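Local atomic coordinates of galectin (Ovis aries, PDB entry 6N44), a protein that probably binds carbohydrates as a galectin, with a beta-D-galactose site on one sheet of its two-sheet beta-sandwich. Residues Gly61-Asn66 against Pro109-Ala114; Pro36-Asp41 against Phe90-Leu95. All coordinates share one frame; numbering follows the deposited sequence.

Contact 1: Gly61-Asn66 against Pro109-Ala114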
loop_
_atom_site.group_PDB
_atom_site.type_symbol
_atom_site.label_atom_id
_atom_site.label_comp_id
_atom_site.label_asym_id
_atom_site.label_seq_id
_atom_site.Cartn_x
_atom_site.Cartn_y
_atom_site.Cartn_z
ATOM N N GLY A 61 -20.732 4.672 -14.617
ATOM C CA GLY A 61 -20.025 5.935 -14.605
ATOM C C GLY A 61 -20.077 6.731 -13.317
ATOM O O GLY A 61 -19.562 7.856 -13.288
ATOM N N ILE A 62 -20.661 6.196 -12.246
ATOM C CA ILE A 62 -20.913 6.963 -11.033
ATOM C C ILE A 62 -20.343 6.219 -9.826
ATOM O O ILE A 62 -20.611 5.030 -9.637
ATOM C CB ILE A 62 -22.419 7.226 -10.855
ATOM C CG1 ILE A 62 -22.923 8.136 -11.982
ATOM C CG2 ILE A 62 -22.718 7.820 -9.499
ATOM C CD1 ILE A 62 -24.353 8.523 -11.825
ATOM N N VAL A 63 -19.554 6.921 -9.014
ATOM C CA VAL A 63 -19.065 6.408 -7.738
ATOM C C VAL A 63 -19.842 7.097 -6.626
ATOM O O VAL A 63 -19.928 8.330 -6.595
ATOM C CB VAL A 63 -17.553 6.664 -7.564
ATOM C CG1 VAL A 63 -17.143 6.454 -6.108
ATOM C CG2 VAL A 63 -16.710 5.806 -8.517
ATOM N N VAL A 64 -20.377 6.318 -5.693
ATOM C CA VAL A 64 -20.918 6.863 -4.455
ATOM C C VAL A 64 -20.157 6.257 -3.280
ATOM O O VAL A 64 -19.985 5.034 -3.211
ATOM C CB VAL A 64 -22.430 6.600 -4.328
ATOM C CG1 VAL A 64 -22.953 7.193 -3.019
ATOM C CG2 VAL A 64 -23.168 7.185 -5.528
ATOM N N MET A 65 -19.702 7.106 -2.360
ATOM C CA MET A 65 -19.053 6.655 -1.134
ATOM C C MET A 65 -19.794 7.217 0.067
ATOM O O MET A 65 -20.218 8.374 0.053
ATOM C CB MET A 65 -17.585 7.079 -1.095
ATOM C CG MET A 65 -16.768 6.499 -2.265
ATOM S SD MET A 65 -15.117 7.197 -2.386
ATOM C CE MET A 65 -15.444 8.803 -3.124
ATOM N N ASN A 66 -19.937 6.411 1.113
ATOM C CA ASN A 66 -20.699 6.853 2.272
ATOM C C ASN A 66 -20.290 6.035 3.485
ATOM O O ASN A 66 -19.506 5.089 3.388
ATOM C CB ASN A 66 -22.202 6.741 2.015
ATOM C CG ASN A 66 -22.991 7.812 2.731
ATOM O OD1 ASN A 66 -22.491 8.452 3.659
ATOM N ND2 ASN A 66 -24.235 8.021 2.299
ATOM N N PRO A 109 -5.231 7.730 -9.840
ATOM C CA PRO A 109 -6.055 8.137 -8.691
ATOM C C PRO A 109 -7.437 8.589 -9.144
ATOM O O PRO A 109 -7.573 9.404 -10.059
ATOM C CB PRO A 109 -5.259 9.297 -8.077
ATOM C CG PRO A 109 -4.530 9.879 -9.233
ATOM C CD PRO A 109 -4.160 8.705 -10.120
ATOM N N ILE A 110 -8.462 8.067 -8.482
ATOM C CA ILE A 110 -9.845 8.370 -8.810
ATOM C C ILE A 110 -10.475 9.306 -7.788
ATOM O O ILE A 110 -11.180 10.244 -8.166
ATOM C CB ILE A 110 -10.680 7.077 -8.946
ATOM C CG1 ILE A 110 -10.099 6.192 -10.045
ATOM C CG2 ILE A 110 -12.123 7.410 -9.255
ATOM C CD1 ILE A 110 -9.742 6.936 -11.294
ATOM N N CYS A 111 -10.253 9.059 -6.496
ATOM C CA CYS A 111 -10.944 9.817 -5.459
ATOM C C CYS A 111 -10.360 9.436 -4.105
ATOM O O CYS A 111 -9.622 8.457 -3.974
ATOM C CB CYS A 111 -12.459 9.565 -5.484
ATOM S SG CYS A 111 -12.960 7.808 -5.398
ATOM N N GLN A 112 -10.703 10.234 -3.099
ATOM C CA GLN A 112 -10.279 10.023 -1.724
ATOM C C GLN A 112 -11.479 10.203 -0.805
ATOM O O GLN A 112 -12.393 10.974 -1.105
ATOM C CB GLN A 112 -9.155 10.992 -1.317
ATOM C CG GLN A 112 -7.931 10.992 -2.261
ATOM C CD GLN A 112 -8.166 11.758 -3.572
ATOM O OE1 GLN A 112 -8.021 11.209 -4.669
ATOM N NE2 GLN A 112 -8.521 13.029 -3.459
ATOM N N PHE A 113 -11.456 9.504 0.333
ATOM C CA PHE A 113 -12.552 9.509 1.303
ATOM C C PHE A 113 -11.967 9.725 2.692
ATOM O O PHE A 113 -11.323 8.823 3.237
ATOM C CB PHE A 113 -13.336 8.191 1.247
ATOM C CG PHE A 113 -14.590 8.181 2.074
ATOM C CD1 PHE A 113 -15.769 8.717 1.573
ATOM C CD2 PHE A 113 -14.604 7.621 3.350
ATOM C CE1 PHE A 113 -16.944 8.708 2.327
ATOM C CE2 PHE A 113 -15.783 7.609 4.107
ATOM C CZ PHE A 113 -16.953 8.157 3.584
ATOM N N ALA A 114 -12.203 10.906 3.265
ATOM C CA ALA A 114 -11.765 11.203 4.625
ATOM C C ALA A 114 -12.416 10.267 5.639
ATOM O O ALA A 114 -13.606 9.964 5.551
ATOM C CB ALA A 114 -12.109 12.658 4.967
#
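Met-65 meets Cys-111 and Phe-113 across the interior of the galectin beta-sandwich. Strand 62-66 belongs to the six-stranded sheet, and strand 109-114 is part of 108-114, an outermost strand of the five-stranded one within the chain. Their axes come within 8.8 Å and differ by only 14° in direction. No hydrogen bond joins them; they belong to different sheets, whose faces pack at this spacing.

Sulfur contacts form one group. Met-65 bends at its last torsion (chi3 -77°), bringing CE to 3.5 Å from Cys-111 SG, while Met-65 SD stands 3.8 Å from the same SG. Val-63 adds a looser methyl, CG1 being 4.5 Å from Cys-111 SG. Cys-111 lies in a classic beta bulge, sharing with Ile-110 a place opposite Val-103. Met-65 SD is also 5.3 Å from the centroid of the Phe-113 ring, 59° off its normal, a Met-aromatic contact of oblique geometry.

Carbon packing forms the second group. The Met-65 and Phe-113 side chains slide past each other in opposite directions, with Met-65 CB 3.6 Å from Phe-113 CD1. Further along, Phe-113 CZ approaches the Asn-66 carbonyl carbon at 4.0 Å, and the ring also stacks with Phe-54.

Asn-66 itself, a galactose-binding residue, turns its CB away from this interior, and its ND2 is hydrogen-bonded to Gly-74 O.

Contact 2: Pro36-Asp41 against Phe90-Leu95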
loop_
_atom_site.group_PDB
_atom_site.type_symbol
_atom_site.label_atom_id
_atom_site.label_comp_id
_atom_site.label_asym_id
_atom_site.label_seq_id
_atom_site.Cartn_x
_atom_site.Cartn_y
_atom_site.Cartn_z
ATOM N N PRO A 36 -24.087 -3.398 -14.650
ATOM C CA PRO A 36 -23.346 -4.056 -13.558
ATOM C C PRO A 36 -22.936 -3.075 -12.459
ATOM O O PRO A 36 -22.567 -1.932 -12.723
ATOM C CB PRO A 36 -22.121 -4.628 -14.273
ATOM C CG PRO A 36 -21.921 -3.678 -15.466
ATOM C CD PRO A 36 -23.336 -3.398 -15.918
ATOM N N GLU A 37 -22.989 -3.540 -11.214
ATOM C CA GLU A 37 -22.580 -2.755 -10.057
ATOM C C GLU A 37 -21.354 -3.382 -9.410
ATOM O O GLU A 37 -21.124 -4.589 -9.512
ATOM C CB GLU A 37 -23.698 -2.680 -9.008
ATOM C CG GLU A 37 -25.076 -2.461 -9.578
ATOM C CD GLU A 37 -26.131 -2.114 -8.525
ATOM O OE1 GLU A 37 -25.860 -2.271 -7.309
ATOM O OE2 GLU A 37 -27.238 -1.664 -8.915
ATOM N N LEU A 38 -20.583 -2.548 -8.731
ATOM C CA LEU A 38 -19.453 -2.969 -7.919
ATOM C C LEU A 38 -19.595 -2.330 -6.546
ATOM O O LEU A 38 -19.917 -1.143 -6.441
ATOM C CB LEU A 38 -18.123 -2.550 -8.588
ATOM C CG LEU A 38 -16.864 -2.577 -7.727
ATOM C CD1 LEU A 38 -16.566 -4.007 -7.243
ATOM C CD2 LEU A 38 -15.708 -2.006 -8.530
ATOM N N GLN A 39 -19.364 -3.108 -5.490
ATOM C CA GLN A 39 -19.532 -2.591 -4.140
ATOM C C GLN A 39 -18.459 -3.150 -3.216
ATOM O O GLN A 39 -18.290 -4.370 -3.137
ATOM C CB GLN A 39 -20.918 -2.932 -3.578
ATOM C CG GLN A 39 -21.121 -2.340 -2.193
ATOM C CD GLN A 39 -22.543 -2.490 -1.740
ATOM O OE1 GLN A 39 -23.414 -1.743 -2.177
ATOM N NE2 GLN A 39 -22.795 -3.474 -0.891
ATOM N N VAL A 40 -17.742 -2.268 -2.521
ATOM C CA VAL A 40 -16.694 -2.672 -1.579
ATOM C C VAL A 40 -16.994 -2.057 -0.220
ATOM O O VAL A 40 -17.079 -0.829 -0.092
ATOM C CB VAL A 40 -15.281 -2.267 -2.041
ATOM C CG1 VAL A 40 -14.238 -2.726 -1.009
ATOM C CG2 VAL A 40 -14.958 -2.849 -3.417
ATOM N N ASP A 41 -17.123 -2.906 0.796
ATOM C CA ASP A 41 -17.430 -2.470 2.152
ATOM C C ASP A 41 -16.217 -2.717 3.036
ATOM O O ASP A 41 -15.767 -3.862 3.181
ATOM C CB ASP A 41 -18.648 -3.201 2.732
ATOM C CG ASP A 41 -19.973 -2.644 2.216
ATOM O OD1 ASP A 41 -19.943 -1.632 1.485
ATOM O OD2 ASP A 41 -21.049 -3.207 2.550
ATOM N N PHE A 90 -10.013 -4.755 -14.623
ATOM C CA PHE A 90 -9.489 -3.574 -13.957
ATOM C C PHE A 90 -8.788 -3.981 -12.670
ATOM O O PHE A 90 -9.025 -5.060 -12.104
ATOM C CB PHE A 90 -10.601 -2.542 -13.664
ATOM C CG PHE A 90 -11.746 -3.078 -12.811
ATOM C CD1 PHE A 90 -11.689 -3.029 -11.418
ATOM C CD2 PHE A 90 -12.883 -3.612 -13.403
ATOM C CE1 PHE A 90 -12.748 -3.521 -10.627
ATOM C CE2 PHE A 90 -13.947 -4.115 -12.612
ATOM C CZ PHE A 90 -13.881 -4.063 -11.232
ATOM N N GLU A 91 -7.919 -3.092 -12.217
ATOM C CA GLU A 91 -7.281 -3.190 -10.917
ATOM C C GLU A 91 -7.741 -2.026 -10.053
ATOM O O GLU A 91 -7.449 -0.865 -10.360
ATOM C CB GLU A 91 -5.762 -3.181 -11.055
ATOM C CG GLU A 91 -5.068 -3.184 -9.730
ATOM C CD GLU A 91 -3.560 -3.154 -9.893
ATOM O OE1 GLU A 91 -2.922 -2.290 -9.258
ATOM O OE2 GLU A 91 -3.033 -3.978 -10.678
ATOM N N LEU A 92 -8.445 -2.337 -8.974
ATOM C CA LEU A 92 -8.955 -1.349 -8.039
ATOM C C LEU A 92 -8.135 -1.433 -6.755
ATOM O O LEU A 92 -8.042 -2.506 -6.141
ATOM C CB LEU A 92 -10.440 -1.588 -7.775
ATOM C CG LEU A 92 -11.102 -0.875 -6.598
ATOM C CD1 LEU A 92 -11.123 0.653 -6.787
ATOM C CD2 LEU A 92 -12.507 -1.421 -6.422
ATOM N N GLN A 93 -7.540 -0.307 -6.355
ATOM C CA GLN A 93 -6.716 -0.242 -5.149
ATOM C C GLN A 93 -7.307 0.723 -4.136
ATOM O O GLN A 93 -7.658 1.858 -4.488
ATOM C CB GLN A 93 -5.292 0.219 -5.465
ATOM C CG GLN A 93 -4.409 -0.806 -6.125
ATOM C CD GLN A 93 -3.085 -0.184 -6.510
ATOM O OE1 GLN A 93 -3.024 0.646 -7.430
ATOM N NE2 GLN A 93 -2.023 -0.529 -5.768
ATOM N N PHE A 94 -7.349 0.297 -2.873
ATOM C CA PHE A 94 -7.638 1.181 -1.754
ATOM C C PHE A 94 -6.394 1.290 -0.896
ATOM O O PHE A 94 -5.826 0.278 -0.474
ATOM C CB PHE A 94 -8.814 0.677 -0.898
ATOM C CG PHE A 94 -10.115 0.600 -1.637
ATOM C CD1 PHE A 94 -10.461 -0.549 -2.336
ATOM C CD2 PHE A 94 -10.989 1.670 -1.638
ATOM C CE1 PHE A 94 -11.671 -0.641 -3.028
ATOM C CE2 PHE A 94 -12.205 1.599 -2.326
ATOM C CZ PHE A 94 -12.549 0.433 -3.023
ATOM N N LEU A 95 -5.985 2.516 -0.636
ATOM C CA LEU A 95 -4.857 2.819 0.228
ATOM C C LEU A 95 -5.398 3.451 1.498
ATOM O O LEU A 95 -5.998 4.527 1.438
ATOM C CB LEU A 95 -3.893 3.766 -0.486
ATOM C CG LEU A 95 -2.589 4.080 0.230
ATOM C CD1 LEU A 95 -1.827 2.798 0.565
ATOM C CD2 LEU A 95 -1.769 5.020 -0.668
#
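Leu-38 and Val-40 reach across to Phe-90, Leu-92 and Phe-94, joining the two sheets near the middle of the galectin beta-sandwich. Strands 37-41 and 90-95 run in roughly the same direction, 11.0 Å apart at closest approach and crossing at -25°, as in aligned packing of two twisted sheets. With no hydrogen bond between them, the apolar side chains alone bridge the gap.

Leu-38 approaches both Phe-90 and Leu-92 tip to tip, and a single methyl does the touching. Its CD2 is 3.9 Å from Phe-90 CZ and also 3.9 Å from Leu-92 CD2. Phe-90 places its CG between the backbone N and the carbonyl carbon (chi1 58°), and its ring presents CE1 and CZ to this methyl at an oblique angle. Phe-84 packs edge-to-face with the same ring.

Leu-92 CD2 serves as a common neighbour, since it also lies 4.1 Å from Val-40 CG2 and thereby joins the Leu-38 contact to that of Val-40.

Val-40 and Phe-94 also reach toward each other tip to tip; their CA atoms, 9.8 Å apart, are the nearest pair in the register of the two segments. Phe-42 and Phe-56 each meet the Phe-94 ring edge-to-face. On the side of strand 90-95 that faces the second subunit, Gln-93 NE2 is hydrogen-bonded to Cys-19 O of that subunit.

The branched end of Val-40 comes up to the CE1-CZ end of the Phe-94 ring from one side of its plane: CG1 and CG2 lie 3.9 and 4.0 Å from Phe-94 CE1, and Val-40 CB stands 4.0 Å from Phe-94 CZ.

Contacts 1 and 2 bridge the same pair of sheets without touching: their centres are 10 Å apart and their nearest atoms about 6 Å. Strand 52-59 lies between 37-43 and 62-69, and strand 100-105 between 90-97 and 108-114, so residues of these strands connect the two. Phe-56 touches Val-63 and Met-65 and also packs against Phe-94; Val-103 touches Cys-111, Leu-92 and Phe-94. Toward the galactose site the contacts differ. Contact 1 includes Asn-66, whose side chain is about 4 Å from that of Glu-76 and about 6 Å from that of Arg-55. In contact 2, Asp-41, on segment 36-41 though not part of the packing itself, is salt-bridged to Arg-55 of the site.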